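PDB 5ZLI: glutamine synthetase from Helicobacter pylori, which belongs to the glutamine synthetase family, its chain pairing a beta-grasp domain with a catalytic domain and assembling as twelve copies. Local coordinates for residues B[163-168]-B[197-202]; B[312-317]-B[434-439]; B[384-389]-B[440-445]. All coordinates share one frame; numbering follows the deposited sequence.

Following the chain from its N terminus, contact 1 comes first: the turn after strand 156-162 meets the start of helix 200-212, closing a 28-residue span that holds neither helix nor strand. Contact 2 opens next, at the junction of helices 302-313 and 315-322, and contact 3 opens on helix 377-393 before contact 2 has closed on 434-439; contact 3 then closes on 440-445, so the two cross. They share helix 438-441 and touch, Ala387 packing against both His314 and Tyr439. Contact 1 lies on the opposite side of the chain's centre, about 30 Å from contact 2 and 27 Å from contact 3 between nearest atoms.

Contact 1: residues B[163-168]-B[197-202]; sequences SEEGEW and DTMMDI
Glu165 and Thr198 mark the closest approach of the two backbones, with their CA atoms 7.7 Å apart, so a side chain has to span the gap. Glu165 is the third residue of a type I beta turn from Ser163 to Gly166, closed by a weak bond. Beyond it Gly166, having no side chain, can lay its CA 3.6 Å above the indole face of Trp168. On the other segment, Asp197 and Thr198 lead to Met199, the N-cap of helix 200-212.

A glutamate is long enough for the crossing. Its chain runs extended beyond CG (chi2 -165°) and meets Thr198 coming from the opposite direction. Glu165 OE2 accepts a hydrogen bond from Thr198 N at 3.2 Å, the donor standing 43° above the carboxylate plane. Thr198 OG1 is also directed at this oxygen, but the modelled separation is too short to be taken literally. Threonine suits the place in two ways: its backbone N-H serves the acid, while CG2 rests 3.7 Å from Glu165 CG. Met199 adds an apolar flank, its CG and CE both 3.8 Å from Glu165 OE2. Asp197 forms an Asx turn, its OD1 accepting from Met199 N at 3.2 Å; the same OD1 is bound by Arg203 and His222. Asp201, on the first turn of the helix, bonds to Ala91 of a neighbouring subunit, which places this helix start at a subunit interface.

Glu165 OE2 and Asp197 OD1 lie 4.9 Å apart, near enough that their like charges would probably be felt, if both are ionised. The salt bridge from Arg203 probably offsets much of that repulsion, and a backbone N-H beside the helix start gives the largely buried Glu165 a donor suited to its negative charge.

Contact 2: residues B[312-317]-B[434-439]; sequences LRHARG and LADKQY
His314 and Tyr439 lay their rings face to face, centroids 3.8 Å apart and planes only 13° from parallel, where the junction of helices 302-313 and 315-322 meets the start of helix 438-441, with Ala387 of helix 377-393 beside them. The side chains slide past each other in opposite directions, so that each ring also covers the other's CB: His314 CB sits 3.9 Å from the centroid of the tyrosine ring, and Tyr439 CB 4.1 Å from that of the imidazole, two reciprocal CH-pi contacts. Tyr439 holds its CG between the backbone N and the carbonyl carbon, which turns the phenol back over the imidazole. Gly317 lies close to the end of this ring, its C 4.2 Å from Tyr439 OH.

The more open side of the contact still has a firm polar link. Asp436 reaches in from a partly exposed loop to the edge of the imidazole, where His314 ND1 donates to Asp436 OD1 at 3.0 Å. The bond is nearly straight, 164° at the hydrogen, and arrives on the syn side, though 29° out of the carboxylate plane. The packing is loose at the far face of the imidazole, which is brushed by CG of the exposed Arg313, 4.1 Å above its plane.

Histidine suits this helix junction because one ring offers a flat face for stacking and two nitrogens for bonding. His314 NE2 is bound by Asp390 of helix 377-393, so carboxylates meet both nitrogens; together they fix the ring's rotation and would probably favour a protonated, positively charged imidazole.

Contact 3: residues B[384-389]-B[440-445]; sequences ILMAGM and LKESQV
Gln444 N donates to Lys441 O at 3.0 Å, fastening the turn against which Met386 packs together with Leu440, Glu442 and Val445. In this part of the catalytic domain a methionine of helix 377-393 packs into the turn that follows helix 438-441. Val445 N adds a bond to Glu442 O at 3.3 Å. Ser443 and Gln444 adopt left-handed helical backbone angles there, curling the chain so that Val445 returns to face the helix.

Methionine fits the site because it is unbranched and flexible. Bent at both chi2 (-58°) and chi3 (-71°), Met386 places CE among Leu440 O, Glu442 and Val445, with plain packing at 3.7 Å from Glu442 O. Nearer its root, CB lies 3.9 Å from Leu440 CD2. Glu442 CB and OE2 flank the methyl, OE2 standing 3.7 Å from Met386 CE. Its other oxygen, OE1, lies close to Asp390, a pairing of like charges that the bond between Asp390 and His314 may ease. Phe446 also packs against Met386 and Leu440. Beta-branched Val445 presents two methyls to the thioether: CG1 lies 3.9 Å from Met386 SD, and CG2 meets Met386 CE tip to tip at 3.6 Å.

Contact 1: residues B[163-168]-B[197-202]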
ATOM      1  N   SER B 163      -3.854  16.380 -21.516  1.00 39.72           N
ATOM      2  CA  SER B 163      -3.685  17.811 -21.373  1.00 39.75           C
ATOM      3  C   SER B 163      -4.463  18.252 -20.154  1.00 43.48           C
ATOM      4  O   SER B 163      -5.495  17.663 -19.819  1.00 41.60           O
ATOM      5  CB  SER B 163      -4.204  18.589 -22.582  1.00 36.08           C
ATOM      6  OG  SER B 163      -3.755  19.935 -22.514  1.00 44.35           O
ATOM      7  N   GLU B 164      -3.959  19.293 -19.489  1.00 35.83           N
ATOM      8  CA  GLU B 164      -4.682  19.783 -18.335  1.00 39.51           C
ATOM      9  C   GLU B 164      -5.998  20.430 -18.726  1.00 40.35           C
ATOM     10  O   GLU B 164      -6.936  20.442 -17.919  1.00 38.93           O
ATOM     11  CB  GLU B 164      -3.829  20.763 -17.564  1.00 47.47           C
ATOM     12  CG  GLU B 164      -4.372  21.016 -16.187  1.00 47.37           C
ATOM     13  CD  GLU B 164      -3.333  21.629 -15.309  1.00 58.00           C
ATOM     14  OE1 GLU B 164      -2.464  22.349 -15.863  1.00 43.54           O
ATOM     15  OE2 GLU B 164      -3.376  21.372 -14.082  1.00 69.15           O
ATOM     16  N   GLU B 165      -6.088  20.936 -19.952  1.00 33.00           N
ATOM     17  CA  GLU B 165      -7.273  21.609 -20.458  1.00 31.22           C
ATOM     18  C   GLU B 165      -8.350  20.650 -20.952  1.00 34.95           C
ATOM     19  O   GLU B 165      -9.439  21.104 -21.303  1.00 34.69           O
ATOM     20  CB  GLU B 165      -6.870  22.518 -21.608  1.00 36.29           C
ATOM     21  CG  GLU B 165      -5.680  23.429 -21.325  1.00 42.33           C
ATOM     22  CD  GLU B 165      -5.553  24.554 -22.359  1.00 57.11           C
ATOM     23  OE1 GLU B 165      -6.380  24.585 -23.295  1.00 52.57           O
ATOM     24  OE2 GLU B 165      -4.622  25.398 -22.260  1.00 58.78           O
ATOM     25  N   GLY B 166      -8.059  19.357 -21.056  1.00 36.53           N
ATOM     26  CA  GLY B 166      -8.969  18.453 -21.733  1.00 35.01           C
ATOM     27  C   GLY B 166     -10.213  18.159 -20.916  1.00 35.53           C
ATOM     28  O   GLY B 166     -10.149  17.916 -19.712  1.00 33.44           O
ATOM     29  N   GLU B 167     -11.363  18.151 -21.601  1.00 38.82           N
ATOM     30  CA  GLU B 167     -12.624  17.762 -20.977  1.00 42.58           C
ATOM     31  C   GLU B 167     -12.502  16.448 -20.212  1.00 44.76           C
ATOM     32  O   GLU B 167     -13.203  16.233 -19.216  1.00 43.60           O
ATOM     33  CB  GLU B 167     -13.716  17.614 -22.037  1.00 44.29           C
ATOM     34  CG  GLU B 167     -14.354  18.894 -22.554  1.00 46.98           C
ATOM     35  CD  GLU B 167     -15.578  18.617 -23.464  1.00 55.89           C
ATOM     36  OE1 GLU B 167     -15.695  17.462 -23.946  1.00 61.07           O
ATOM     37  OE2 GLU B 167     -16.421  19.537 -23.690  1.00 41.43           O
ATOM     38  N   TRP B 168     -11.631  15.551 -20.668  1.00 39.42           N
ATOM     39  CA  TRP B 168     -11.384  14.333 -19.920  1.00 35.07           C
ATOM     40  C   TRP B 168     -10.718  14.587 -18.570  1.00 36.30           C
ATOM     41  O   TRP B 168     -10.626  13.663 -17.761  1.00 36.48           O
ATOM     42  CB  TRP B 168     -10.507  13.392 -20.741  1.00 41.27           C
ATOM     43  CG  TRP B 168      -9.193  13.982 -21.118  1.00 37.84           C
ATOM     44  CD1 TRP B 168      -8.053  13.948 -20.379  1.00 40.93           C
ATOM     45  CD2 TRP B 168      -8.870  14.673 -22.325  1.00 35.26           C
ATOM     46  NE1 TRP B 168      -7.040  14.586 -21.039  1.00 42.56           N
ATOM     47  CE2 TRP B 168      -7.514  15.046 -22.239  1.00 35.19           C
ATOM     48  CE3 TRP B 168      -9.592  15.017 -23.468  1.00 39.36           C
ATOM     49  CZ2 TRP B 168      -6.862  15.737 -23.252  1.00 33.19           C
ATOM     50  CZ3 TRP B 168      -8.941  15.706 -24.477  1.00 36.16           C
ATOM     51  CH2 TRP B 168      -7.589  16.056 -24.361  1.00 34.30           C
ATOM     52  N   ASP B 197      -7.165  29.835 -20.751  1.00 37.40           N
ATOM     53  CA  ASP B 197      -6.044  29.739 -21.670  1.00 39.09           C
ATOM     54  C   ASP B 197      -4.766  29.535 -20.858  1.00 42.15           C
ATOM     55  O   ASP B 197      -4.275  30.460 -20.198  1.00 45.71           O
ATOM     56  CB  ASP B 197      -5.987  30.990 -22.547  1.00 35.90           C
ATOM     57  CG  ASP B 197      -4.711  31.088 -23.368  1.00 36.47           C
ATOM     58  OD1 ASP B 197      -4.157  30.042 -23.785  1.00 29.95           O
ATOM     59  OD2 ASP B 197      -4.296  32.241 -23.611  1.00 34.56           O
ATOM     60  N   THR B 198      -4.224  28.325 -20.905  1.00 38.98           N
ATOM     61  CA  THR B 198      -3.014  28.028 -20.167  1.00 40.22           C
ATOM     62  C   THR B 198      -1.753  28.284 -20.955  1.00 35.99           C
ATOM     63  O   THR B 198      -0.679  28.253 -20.359  1.00 36.52           O
ATOM     64  CB  THR B 198      -2.955  26.563 -19.795  1.00 47.63           C
ATOM     65  OG1 THR B 198      -2.701  25.813 -20.997  1.00 47.38           O
ATOM     66  CG2 THR B 198      -4.259  26.127 -19.164  1.00 45.69           C
ATOM     67  N   MET B 199      -1.841  28.524 -22.263  1.00 33.89           N
ATOM     68  CA  MET B 199      -0.651  28.539 -23.105  1.00 36.05           C
ATOM     69  C   MET B 199      -0.188  29.948 -23.432  1.00 34.58           C
ATOM     70  O   MET B 199       0.584  30.135 -24.369  1.00 32.64           O
ATOM     71  CB  MET B 199      -0.907  27.780 -24.407  1.00 35.76           C
ATOM     72  CG  MET B 199      -1.596  26.456 -24.244  1.00 42.53           C
ATOM     73  SD  MET B 199      -0.507  25.198 -23.564  1.00 49.16           S
ATOM     74  CE  MET B 199      -1.523  23.729 -23.780  1.00 38.35           C
ATOM     75  N   MET B 200      -0.645  30.942 -22.680  1.00 34.15           N
ATOM     76  CA  MET B 200      -0.372  32.314 -23.060  1.00 31.30           C
ATOM     77  C   MET B 200       1.109  32.625 -22.915  1.00 30.08           C
ATOM     78  O   MET B 200       1.675  33.356 -23.732  1.00 27.27           O
ATOM     79  CB  MET B 200      -1.254  33.251 -22.228  1.00 36.20           C
ATOM     80  CG  MET B 200      -1.147  34.725 -22.526  1.00 37.70           C
ATOM     81  SD  MET B 200      -0.539  35.602 -21.060  1.00 71.99           S
ATOM     82  CE  MET B 200      -2.007  36.235 -20.222  1.00 48.84           C
ATOM     83  N   ASP B 201       1.757  32.089 -21.873  1.00 30.85           N
ATOM     84  CA  ASP B 201       3.194  32.321 -21.702  1.00 28.22           C
ATOM     85  C   ASP B 201       4.019  31.355 -22.530  1.00 28.55           C
ATOM     86  O   ASP B 201       5.172  31.638 -22.863  1.00 33.00           O
ATOM     87  CB  ASP B 201       3.593  32.213 -20.231  1.00 20.52           C
ATOM     88  CG  ASP B 201       3.033  33.354 -19.398  1.00 25.33           C
ATOM     89  OD1 ASP B 201       2.549  34.354 -19.996  1.00 26.73           O
ATOM     90  OD2 ASP B 201       3.080  33.257 -18.153  1.00 23.20           O
ATOM     91  N   ILE B 202       3.461  30.185 -22.806  1.00 34.17           N
ATOM     92  CA  ILE B 202       4.125  29.228 -23.670  1.00 28.24           C
ATOM     93  C   ILE B 202       4.105  29.734 -25.109  1.00 31.57           C
ATOM     94  O   ILE B 202       5.124  29.723 -25.809  1.00 31.64           O
ATOM     95  CB  ILE B 202       3.426  27.869 -23.522  1.00 31.96           C
ATOM     96  CG1 ILE B 202       4.077  27.022 -22.422  1.00 35.72           C
ATOM     97  CG2 ILE B 202       3.443  27.107 -24.834  1.00 37.29           C
ATOM     98  CD1 ILE B 202       5.335  26.311 -22.819  1.00 33.00           C
TER

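Contact 2: residues B[312-317]-B[434-439]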
ATOM      1  N   LEU B 312      -7.039  23.504 -58.456  1.00 32.12           N
ATOM      2  CA  LEU B 312      -8.267  22.729 -58.255  1.00 34.94           C
ATOM      3  C   LEU B 312      -8.325  21.494 -59.148  1.00 39.02           C
ATOM      4  O   LEU B 312      -8.902  20.477 -58.745  1.00 37.59           O
ATOM      5  CB  LEU B 312      -9.514  23.601 -58.474  1.00 31.50           C
ATOM      6  CG  LEU B 312      -9.824  24.543 -57.304  1.00 34.86           C
ATOM      7  CD1 LEU B 312     -10.989  25.487 -57.603  1.00 35.60           C
ATOM      8  CD2 LEU B 312     -10.059  23.745 -55.990  1.00 38.03           C
ATOM      9  N   ARG B 313      -7.796  21.575 -60.380  1.00 39.67           N
ATOM     10  CA  ARG B 313      -7.874  20.448 -61.312  1.00 40.08           C
ATOM     11  C   ARG B 313      -7.066  19.279 -60.807  1.00 40.35           C
ATOM     12  O   ARG B 313      -7.551  18.140 -60.768  1.00 46.52           O
ATOM     13  CB  ARG B 313      -7.354  20.832 -62.697  1.00 50.53           C
ATOM     14  CG  ARG B 313      -7.337  19.657 -63.676  1.00 44.75           C
ATOM     15  CD  ARG B 313      -8.729  19.318 -64.235  1.00 60.76           C
ATOM     16  NE  ARG B 313      -9.284  20.447 -64.985  1.00 62.48           N
ATOM     17  CZ  ARG B 313      -8.953  20.757 -66.235  1.00 54.92           C
ATOM     18  NH1 ARG B 313      -8.076  20.021 -66.903  1.00 51.48           N
ATOM     19  NH2 ARG B 313      -9.503  21.808 -66.816  1.00 50.73           N
ATOM     20  N   HIS B 314      -5.837  19.552 -60.385  1.00 39.25           N
ATOM     21  CA  HIS B 314      -4.939  18.519 -59.915  1.00 45.00           C
ATOM     22  C   HIS B 314      -5.127  18.249 -58.429  1.00 46.74           C
ATOM     23  O   HIS B 314      -4.388  17.430 -57.859  1.00 47.68           O
ATOM     24  CB  HIS B 314      -3.484  18.922 -60.187  1.00 40.34           C
ATOM     25  CG  HIS B 314      -3.237  19.371 -61.589  1.00 46.53           C
ATOM     26  ND1 HIS B 314      -3.422  18.542 -62.676  1.00 48.28           N
ATOM     27  CD2 HIS B 314      -2.754  20.537 -62.080  1.00 45.21           C
ATOM     28  CE1 HIS B 314      -3.110  19.194 -63.782  1.00 43.48           C
ATOM     29  NE2 HIS B 314      -2.701  20.407 -63.449  1.00 44.87           N
ATOM     30  N   ALA B 315      -6.131  18.881 -57.810  1.00 35.82           N
ATOM     31  CA  ALA B 315      -6.260  18.873 -56.360  1.00 35.90           C
ATOM     32  C   ALA B 315      -6.203  17.463 -55.782  1.00 42.28           C
ATOM     33  O   ALA B 315      -5.373  17.176 -54.914  1.00 43.22           O
ATOM     34  CB  ALA B 315      -7.563  19.566 -55.975  1.00 40.89           C
ATOM     35  N   ARG B 316      -7.060  16.557 -56.263  1.00 41.99           N
ATOM     36  CA  ARG B 316      -7.113  15.218 -55.674  1.00 40.71           C
ATOM     37  C   ARG B 316      -5.760  14.515 -55.734  1.00 38.34           C
ATOM     38  O   ARG B 316      -5.427  13.739 -54.838  1.00 43.39           O
ATOM     39  CB  ARG B 316      -8.222  14.368 -56.311  1.00 42.32           C
ATOM     40  CG  ARG B 316      -9.570  15.010 -56.146  1.00 35.41           C
ATOM     41  CD  ARG B 316     -10.633  14.038 -55.693  1.00 43.15           C
ATOM     42  NE  ARG B 316     -10.475  12.652 -56.129  1.00 50.08           N
ATOM     43  CZ  ARG B 316     -11.092  11.625 -55.537  1.00 43.89           C
ATOM     44  NH1 ARG B 316     -11.897  11.835 -54.504  1.00 45.88           N
ATOM     45  NH2 ARG B 316     -10.918  10.390 -55.973  1.00 40.83           N
ATOM     46  N   GLY B 317      -4.982  14.730 -56.797  1.00 39.15           N
ATOM     47  CA  GLY B 317      -3.639  14.172 -56.823  1.00 39.21           C
ATOM     48  C   GLY B 317      -2.642  14.959 -56.001  1.00 36.01           C
ATOM     49  O   GLY B 317      -1.716  14.375 -55.429  1.00 29.52           O
ATOM     50  N   LEU B 434      -0.729   9.367 -59.090  1.00 43.54           N
ATOM     51  CA  LEU B 434       0.002   8.541 -60.036  1.00 39.83           C
ATOM     52  C   LEU B 434      -0.669   8.524 -61.394  1.00 43.55           C
ATOM     53  O   LEU B 434       0.009   8.345 -62.406  1.00 51.48           O
ATOM     54  CB  LEU B 434       0.117   7.125 -59.491  1.00 38.62           C
ATOM     55  CG  LEU B 434       1.089   6.992 -58.335  1.00 39.09           C
ATOM     56  CD1 LEU B 434       1.041   5.585 -57.732  1.00 38.41           C
ATOM     57  CD2 LEU B 434       2.459   7.288 -58.877  1.00 47.04           C
ATOM     58  N   ALA B 435      -1.977   8.740 -61.445  1.00 44.58           N
ATOM     59  CA  ALA B 435      -2.708   8.804 -62.700  1.00 41.03           C
ATOM     60  C   ALA B 435      -2.751  10.211 -63.284  1.00 44.77           C
ATOM     61  O   ALA B 435      -3.384  10.426 -64.319  1.00 49.65           O
ATOM     62  CB  ALA B 435      -4.118   8.274 -62.514  1.00 35.32           C
ATOM     63  N   ASP B 436      -2.091  11.166 -62.650  1.00 49.61           N
ATOM     64  CA  ASP B 436      -2.007  12.555 -63.095  1.00 47.75           C
ATOM     65  C   ASP B 436      -0.710  13.113 -62.537  1.00 51.55           C
ATOM     66  O   ASP B 436      -0.670  13.763 -61.489  1.00 50.22           O
ATOM     67  CB  ASP B 436      -3.162  13.421 -62.612  1.00 44.57           C
ATOM     68  CG  ASP B 436      -3.209  14.718 -63.335  1.00 54.63           C
ATOM     69  OD1 ASP B 436      -4.034  15.584 -62.964  1.00 61.11           O
ATOM     70  OD2 ASP B 436      -2.323  14.905 -64.202  1.00 58.49           O
ATOM     71  N   LYS B 437       0.376  12.845 -63.231  1.00 51.23           N
ATOM     72  CA  LYS B 437       1.666  13.201 -62.705  1.00 49.46           C
ATOM     73  C   LYS B 437       2.409  14.130 -63.629  1.00 46.98           C
ATOM     74  O   LYS B 437       3.523  14.554 -63.295  1.00 47.76           O
ATOM     75  CB  LYS B 437       2.461  11.915 -62.438  1.00 44.40           C
ATOM     76  CG  LYS B 437       2.055  10.763 -63.358  1.00 51.92           C
ATOM     77  CD  LYS B 437       2.797   9.468 -63.023  1.00 56.73           C
ATOM     78  CE  LYS B 437       2.469   8.341 -64.010  1.00 62.70           C
ATOM     79  NZ  LYS B 437       2.988   6.994 -63.585  1.00 62.36           N
ATOM     80  N   GLN B 438       1.789  14.538 -64.736  1.00 48.19           N
ATOM     81  CA  GLN B 438       2.565  15.219 -65.767  1.00 53.69           C
ATOM     82  C   GLN B 438       2.860  16.666 -65.399  1.00 45.43           C
ATOM     83  O   GLN B 438       3.952  17.161 -65.673  1.00 48.00           O
ATOM     84  CB  GLN B 438       1.867  15.125 -67.121  1.00 48.21           C
ATOM     85  CG  GLN B 438       2.855  15.093 -68.282  1.00 51.70           C
ATOM     86  CD  GLN B 438       3.909  14.000 -68.123  1.00 57.57           C
ATOM     87  OE1 GLN B 438       5.114  14.276 -68.100  1.00 61.46           O
ATOM     88  NE2 GLN B 438       3.457  12.754 -68.005  1.00 55.83           N
ATOM     89  N   TYR B 439       1.915  17.358 -64.778  1.00 46.03           N
ATOM     90  CA  TYR B 439       2.161  18.749 -64.453  1.00 44.20           C
ATOM     91  C   TYR B 439       3.291  18.917 -63.457  1.00 46.25           C
ATOM     92  O   TYR B 439       3.815  20.026 -63.321  1.00 50.75           O
ATOM     93  CB  TYR B 439       0.903  19.383 -63.892  1.00 46.64           C
ATOM     94  CG  TYR B 439       0.520  18.816 -62.565  1.00 47.97           C
ATOM     95  CD1 TYR B 439      -0.195  17.630 -62.480  1.00 45.14           C
ATOM     96  CD2 TYR B 439       0.910  19.440 -61.387  1.00 46.22           C
ATOM     97  CE1 TYR B 439      -0.538  17.104 -61.265  1.00 39.22           C
ATOM     98  CE2 TYR B 439       0.578  18.905 -60.160  1.00 44.70           C
ATOM     99  CZ  TYR B 439      -0.152  17.741 -60.109  1.00 43.56           C
ATOM    100  OH  TYR B 439      -0.491  17.208 -58.886  1.00 51.61           O
TER

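Contact 3: residues B[384-389]-B[440-445]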
ATOM      1  N   ILE B 384       2.333  22.595 -55.088  1.00 40.21           N
ATOM      2  CA  ILE B 384       1.292  23.606 -55.243  1.00 38.69           C
ATOM      3  C   ILE B 384       1.646  24.574 -56.357  1.00 46.49           C
ATOM      4  O   ILE B 384       0.783  24.941 -57.174  1.00 52.08           O
ATOM      5  CB  ILE B 384       1.035  24.319 -53.909  1.00 35.98           C
ATOM      6  CG1 ILE B 384       0.111  23.437 -53.069  1.00 32.22           C
ATOM      7  CG2 ILE B 384       0.480  25.699 -54.132  1.00 36.21           C
ATOM      8  CD1 ILE B 384       0.196  23.686 -51.603  1.00 37.66           C
ATOM      9  N   LEU B 385       2.917  24.994 -56.429  1.00 41.18           N
ATOM     10  CA  LEU B 385       3.295  25.921 -57.489  1.00 38.23           C
ATOM     11  C   LEU B 385       3.252  25.256 -58.854  1.00 35.41           C
ATOM     12  O   LEU B 385       2.782  25.859 -59.816  1.00 41.24           O
ATOM     13  CB  LEU B 385       4.656  26.532 -57.213  1.00 37.25           C
ATOM     14  CG  LEU B 385       5.097  27.411 -58.385  1.00 44.20           C
ATOM     15  CD1 LEU B 385       4.201  28.640 -58.600  1.00 27.68           C
ATOM     16  CD2 LEU B 385       6.559  27.853 -58.154  1.00 39.42           C
ATOM     17  N   MET B 386       3.696  24.007 -58.959  1.00 42.99           N
ATOM     18  CA  MET B 386       3.637  23.315 -60.248  1.00 41.39           C
ATOM     19  C   MET B 386       2.205  23.115 -60.722  1.00 39.14           C
ATOM     20  O   MET B 386       1.964  23.017 -61.927  1.00 51.47           O
ATOM     21  CB  MET B 386       4.320  21.950 -60.185  1.00 32.91           C
ATOM     22  CG  MET B 386       5.812  21.928 -59.917  1.00 32.66           C
ATOM     23  SD  MET B 386       6.862  22.823 -61.063  1.00 52.08           S
ATOM     24  CE  MET B 386       6.756  21.806 -62.534  1.00 42.99           C
ATOM     25  N   ALA B 387       1.245  23.036 -59.809  1.00 38.46           N
ATOM     26  CA  ALA B 387      -0.132  22.847 -60.241  1.00 41.57           C
ATOM     27  C   ALA B 387      -0.789  24.150 -60.632  1.00 44.56           C
ATOM     28  O   ALA B 387      -1.667  24.161 -61.504  1.00 36.76           O
ATOM     29  CB  ALA B 387      -0.959  22.195 -59.145  1.00 39.54           C
ATOM     30  N   GLY B 388      -0.424  25.241 -59.959  1.00 44.00           N
ATOM     31  CA  GLY B 388      -0.946  26.527 -60.361  1.00 41.90           C
ATOM     32  C   GLY B 388      -0.396  26.976 -61.694  1.00 41.35           C
ATOM     33  O   GLY B 388      -1.130  27.546 -62.507  1.00 41.54           O
ATOM     34  N   MET B 389       0.855  26.612 -61.994  1.00 45.01           N
ATOM     35  CA  MET B 389       1.457  27.055 -63.247  1.00 45.22           C
ATOM     36  C   MET B 389       0.851  26.324 -64.428  1.00 44.88           C
ATOM     37  O   MET B 389       0.665  26.914 -65.499  1.00 48.39           O
ATOM     38  CB  MET B 389       2.969  26.848 -63.229  1.00 44.88           C
ATOM     39  CG  MET B 389       3.734  27.824 -62.375  1.00 51.28           C
ATOM     40  SD  MET B 389       5.509  27.463 -62.402  1.00 65.45           S
ATOM     41  CE  MET B 389       5.852  27.871 -64.119  1.00 54.66           C
ATOM     42  N   LEU B 440       3.664  17.858 -62.743  1.00 42.15           N
ATOM     43  CA  LEU B 440       4.842  17.895 -61.881  1.00 41.98           C
ATOM     44  C   LEU B 440       6.124  17.599 -62.645  1.00 47.04           C
ATOM     45  O   LEU B 440       7.187  18.109 -62.275  1.00 44.59           O
ATOM     46  CB  LEU B 440       4.693  16.868 -60.772  1.00 44.54           C
ATOM     47  CG  LEU B 440       3.563  17.177 -59.827  1.00 45.95           C
ATOM     48  CD1 LEU B 440       3.146  15.905 -59.078  1.00 41.04           C
ATOM     49  CD2 LEU B 440       4.099  18.254 -58.895  1.00 41.04           C
ATOM     50  N   LYS B 441       6.049  16.783 -63.705  1.00 51.28           N
ATOM     51  CA  LYS B 441       7.244  16.327 -64.405  1.00 44.39           C
ATOM     52  C   LYS B 441       7.786  17.357 -65.376  1.00 42.13           C
ATOM     53  O   LYS B 441       8.862  17.136 -65.941  1.00 46.93           O
ATOM     54  CB  LYS B 441       6.976  15.002 -65.106  1.00 46.04           C
ATOM     55  CG  LYS B 441       7.015  13.879 -64.112  1.00 42.66           C
ATOM     56  CD  LYS B 441       7.437  12.561 -64.703  1.00 47.21           C
ATOM     57  CE  LYS B 441       6.228  11.760 -65.110  1.00 54.73           C
ATOM     58  NZ  LYS B 441       6.595  10.466 -65.740  1.00 61.87           N
ATOM     59  N   GLU B 442       7.063  18.453 -65.580  1.00 42.98           N
ATOM     60  CA  GLU B 442       7.540  19.538 -66.414  1.00 49.10           C
ATOM     61  C   GLU B 442       8.931  19.936 -65.939  1.00 47.53           C
ATOM     62  O   GLU B 442       9.149  20.121 -64.741  1.00 48.42           O
ATOM     63  CB  GLU B 442       6.575  20.724 -66.280  1.00 47.14           C
ATOM     64  CG  GLU B 442       5.211  20.528 -66.982  1.00 58.21           C
ATOM     65  CD  GLU B 442       4.107  21.473 -66.447  1.00 66.72           C
ATOM     66  OE1 GLU B 442       3.047  21.643 -67.108  1.00 63.03           O
ATOM     67  OE2 GLU B 442       4.284  22.025 -65.339  1.00 69.86           O
ATOM     68  N   SER B 443       9.875  20.024 -66.885  1.00 50.72           N
ATOM     69  CA  SER B 443      11.260  20.462 -66.639  1.00 42.21           C
ATOM     70  C   SER B 443      11.933  19.651 -65.525  1.00 47.74           C
ATOM     71  O   SER B 443      12.818  20.145 -64.812  1.00 48.33           O
ATOM     72  CB  SER B 443      11.336  21.960 -66.367  1.00 47.53           C
ATOM     73  OG  SER B 443      10.617  22.666 -67.369  1.00 54.66           O
ATOM     74  N   GLN B 444      11.508  18.392 -65.369  1.00 49.16           N
ATOM     75  CA  GLN B 444      12.185  17.422 -64.510  1.00 46.10           C
ATOM     76  C   GLN B 444      12.195  17.862 -63.044  1.00 45.83           C
ATOM     77  O   GLN B 444      13.073  17.461 -62.262  1.00 43.72           O
ATOM     78  CB  GLN B 444      13.604  17.149 -65.030  1.00 42.99           C
ATOM     79  CG  GLN B 444      13.624  16.583 -66.458  1.00 47.30           C
ATOM     80  CD  GLN B 444      12.809  15.287 -66.608  1.00 60.83           C
ATOM     81  OE1 GLN B 444      13.020  14.310 -65.873  1.00 66.22           O
ATOM     82  NE2 GLN B 444      11.872  15.276 -67.565  1.00 61.35           N
ATOM     83  N   VAL B 445      11.207  18.685 -62.667  1.00 45.35           N
ATOM     84  CA  VAL B 445      11.136  19.210 -61.301  1.00 47.71           C
ATOM     85  C   VAL B 445      10.883  18.062 -60.333  1.00 43.22           C
ATOM     86  O   VAL B 445      11.591  17.891 -59.329  1.00 43.46           O
ATOM     87  CB  VAL B 445      10.052  20.313 -61.196  1.00 45.11           C
ATOM     88  CG1 VAL B 445       9.907  20.827 -59.756  1.00 43.16           C
ATOM     89  CG2 VAL B 445      10.348  21.485 -62.117  1.00 39.50           C
TER